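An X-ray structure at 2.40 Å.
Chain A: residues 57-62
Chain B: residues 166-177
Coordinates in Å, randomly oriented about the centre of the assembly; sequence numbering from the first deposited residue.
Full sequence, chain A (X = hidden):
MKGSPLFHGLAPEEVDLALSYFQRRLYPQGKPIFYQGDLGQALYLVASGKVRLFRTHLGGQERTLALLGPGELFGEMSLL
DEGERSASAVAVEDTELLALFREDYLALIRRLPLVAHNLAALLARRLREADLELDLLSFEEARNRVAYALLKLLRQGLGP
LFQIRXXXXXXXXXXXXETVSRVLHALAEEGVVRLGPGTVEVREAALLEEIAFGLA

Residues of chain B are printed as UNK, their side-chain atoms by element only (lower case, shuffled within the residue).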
# COMPACT_ATOMS: atom_id res chain seq x y z
N HIS A 57 0.96 -11.92 5.22
CA HIS A 57 -0.31 -11.42 4.73
C HIS A 57 -1.52 -12.24 5.17
O HIS A 57 -2.09 -12.99 4.37
CB HIS A 57 -0.29 -11.29 3.21
CG HIS A 57 0.17 -9.95 2.74
ND1 HIS A 57 1.44 -9.72 2.26
CD2 HIS A 57 -0.47 -8.75 2.68
CE1 HIS A 57 1.57 -8.45 1.92
NE2 HIS A 57 0.42 -7.84 2.17
N LEU A 58 -1.90 -12.09 6.43
CA LEU A 58 -3.21 -12.49 6.94
C LEU A 58 -3.52 -14.00 6.86
O LEU A 58 -3.79 -14.54 5.79
CB LEU A 58 -4.31 -11.69 6.22
CG LEU A 58 -3.99 -10.23 5.85
CD1 LEU A 58 -5.19 -9.57 5.20
CD2 LEU A 58 -3.49 -9.42 7.04
N GLY A 59 -3.49 -14.66 8.02
CA GLY A 59 -3.66 -16.10 8.09
C GLY A 59 -2.37 -16.81 8.47
O GLY A 59 -2.40 -17.95 8.94
N GLY A 60 -1.25 -16.13 8.26
CA GLY A 60 0.07 -16.66 8.58
C GLY A 60 0.94 -16.91 7.36
O GLY A 60 2.02 -17.49 7.47
N GLN A 61 0.48 -16.47 6.19
CA GLN A 61 1.16 -16.74 4.93
C GLN A 61 2.12 -15.63 4.50
O GLN A 61 1.95 -14.47 4.90
CB GLN A 61 0.12 -17.00 3.83
CG GLN A 61 -1.03 -16.00 3.83
CD GLN A 61 -2.30 -16.59 3.25
OE1 GLN A 61 -2.26 -17.48 2.40
NE2 GLN A 61 -3.45 -16.10 3.72
N GLU A 62 3.12 -15.98 3.69
CA GLU A 62 4.21 -15.05 3.35
C GLU A 62 4.40 -14.73 1.86
O GLU A 62 4.81 -15.57 1.06
CB GLU A 62 5.55 -15.54 3.95
CG GLU A 62 5.94 -16.97 3.58
CD GLU A 62 7.45 -17.18 3.50
OE1 GLU A 62 8.06 -17.66 4.49
OE2 GLU A 62 8.04 -16.86 2.44
N UNK B 166 -9.02 -19.25 15.10
CA UNK B 166 -9.39 -18.08 14.31
C UNK B 166 -8.38 -17.85 13.18
O UNK B 166 -8.75 -17.39 12.10
c UNK B 166 -11.50 -17.90 16.48
n UNK B 166 -12.34 -17.43 17.47
c UNK B 166 -10.65 -16.89 16.16
c UNK B 166 -9.52 -16.83 15.18
n UNK B 166 -11.00 -15.83 16.96
c UNK B 166 -12.01 -16.18 17.74
N UNK B 167 -7.11 -18.19 13.41
CA UNK B 167 -6.09 -17.96 12.38
C UNK B 167 -6.24 -18.90 11.18
O UNK B 167 -5.96 -18.49 10.05
n UNK B 167 -3.37 -21.05 14.41
c UNK B 167 -3.35 -21.32 13.12
c UNK B 167 -3.84 -19.77 14.59
n UNK B 167 -3.79 -20.26 12.46
c UNK B 167 -4.13 -19.27 13.37
c UNK B 167 -4.66 -17.93 12.95
N UNK B 168 -6.69 -20.12 11.42
CA UNK B 168 -6.87 -21.07 10.32
C UNK B 168 -8.09 -20.67 9.49
O UNK B 168 -8.16 -20.88 8.27
c UNK B 168 -6.27 -24.34 12.42
o UNK B 168 -5.83 -25.26 11.69
c UNK B 168 -6.08 -22.89 11.96
c UNK B 168 -7.05 -22.50 10.85
o UNK B 168 -6.85 -24.55 13.51
N UNK B 169 -9.06 -20.09 10.18
CA UNK B 169 -10.24 -19.57 9.53
C UNK B 169 -9.88 -18.29 8.74
O UNK B 169 -10.45 -18.03 7.66
c UNK B 169 -13.49 -19.34 11.56
c UNK B 169 -13.12 -20.24 9.25
c UNK B 169 -11.28 -19.28 10.61
c UNK B 169 -12.74 -19.17 10.26
N UNK B 170 -8.94 -17.51 9.27
CA UNK B 170 -8.50 -16.29 8.59
C UNK B 170 -7.75 -16.64 7.30
O UNK B 170 -7.90 -15.97 6.26
c UNK B 170 -7.63 -15.43 9.52
N UNK B 171 -6.93 -17.68 7.36
CA UNK B 171 -6.23 -18.15 6.18
C UNK B 171 -7.26 -18.64 5.16
O UNK B 171 -7.11 -18.41 3.96
c UNK B 171 -5.24 -19.27 6.55
N UNK B 172 -8.29 -19.32 5.64
CA UNK B 172 -9.34 -19.81 4.76
C UNK B 172 -10.05 -18.65 4.07
O UNK B 172 -10.19 -18.66 2.85
c UNK B 172 -10.35 -20.66 5.54
c UNK B 172 -12.27 -22.09 4.71
c UNK B 172 -10.76 -22.01 4.94
c UNK B 172 -10.00 -22.29 3.65
N UNK B 173 -10.46 -17.65 4.84
CA UNK B 173 -11.26 -16.53 4.32
C UNK B 173 -10.45 -15.43 3.62
O UNK B 173 -11.01 -14.64 2.86
c UNK B 173 -12.12 -15.94 5.42
N UNK B 174 -9.15 -15.37 3.89
CA UNK B 174 -8.29 -14.35 3.31
C UNK B 174 -8.42 -13.01 4.02
O UNK B 174 -8.34 -11.94 3.41
N UNK B 175 -8.63 -13.07 5.33
CA UNK B 175 -8.73 -11.87 6.15
C UNK B 175 -7.73 -12.03 7.27
O UNK B 175 -7.06 -13.08 7.35
o UNK B 175 -10.21 -12.65 7.90
c UNK B 175 -10.12 -11.74 6.79
c UNK B 175 -11.24 -12.05 5.77
N UNK B 176 -7.62 -11.03 8.13
CA UNK B 176 -6.73 -11.12 9.28
C UNK B 176 -7.38 -11.93 10.40
O UNK B 176 -8.61 -12.11 10.42
o UNK B 176 -7.43 -9.19 10.56
c UNK B 176 -6.37 -9.73 9.80
N UNK B 177 -6.55 -12.43 11.31
CA UNK B 177 -7.03 -13.13 12.50
C UNK B 177 -7.96 -12.20 13.31
O UNK B 177 -9.03 -12.63 13.78
c UNK B 177 -6.25 -11.89 16.82
n UNK B 177 -5.49 -10.82 17.02
c UNK B 177 -6.17 -14.72 14.41
c UNK B 177 -5.84 -13.64 13.34
c UNK B 177 -6.57 -14.11 15.75
n UNK B 177 -7.45 -11.97 17.40
n UNK B 177 -5.81 -12.89 16.04
O HOH W 1 -3.18 -20.64 9.75

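Position 166 has one carbon and then a five-membered ring of three carbons and two nitrogens. That is an imidazole; it lies out of reach of chain A. The residue is H166(B).

Position 167 repeats the pattern, one carbon and a ring of three carbons and two nitrogens. One ring nitrogen lies 2.8 Å from the oxygen of water 1, and the same water donates to G59(A) O at 2.9 Å. The residue is H167(B), and the nitrogen is ND1.

Position 168 has three carbons, the third carrying two oxygens. This is a carboxylate on a two-carbon arm. The CA-to-CB bond points away from chain A, and the side chain makes no contact with it: E168(B).

Position 169 has four carbons, forked at the second. It is buried and makes no contact with chain A. The residue is L169(B).

Position 170 has a single carbon, directed toward chain A. Its backbone C is 4.2 Å from G59(A) CA. The residue is A170(B).

Position 171 also has one carbon. Its backbone N lies 3.7 Å from G59(A) CA, and its CA is 4.2 Å from Q61(A) NE2. The residue is A171(B).

Position 172 again has four carbons forked at the second. Its CA-to-CB bond points away from chain A, and no contact is made: L172(B).

Position 173 has one carbon, buried and out of reach: A173(B).

Position 174 has no side-chain atoms. It is the first residue to leave the helix, with positive phi, which favours glycine. The residue is G174(B); its O is 4.3 Å from L58(A) CD1.

Position 175 has one carbon carrying an oxygen and a second carbon. The CA-to-CB bond points away from chain A, but the backbone O lies 3.3 Å from L58(A) CB. The residue is T175(B). Its OG1 donates to the O of position 176 at 3.0 Å.

Position 176 has one carbon and then one oxygen, at the N-cap position. Its CB is 4.0 Å from L58(A) CD2. The residue is S176(B).

Position 177 has three carbons, a nitrogen, and a carbon carrying two more nitrogens. This guanidinium leads away from chain A: R177(B).

The contact works by close packing, with no direct hydrogen bond between the stretches. L58(A) points toward the turn after the helix and packs against T175(B) and S176(B). G59(A) lies against the helix backbone. An ideal CB there would be 2.6 Å from A171(B) CA, a clash, so the missing side chain permits the approach. Within chain A, Q61(A) NE2 donates to L58(A) O at 2.6 Å, linking the Q61(A) side chain to the backbone of L58(A). Water 1 bridges G59(A) and H167(B).

Chain B 166-177: HHELAALAGTSR
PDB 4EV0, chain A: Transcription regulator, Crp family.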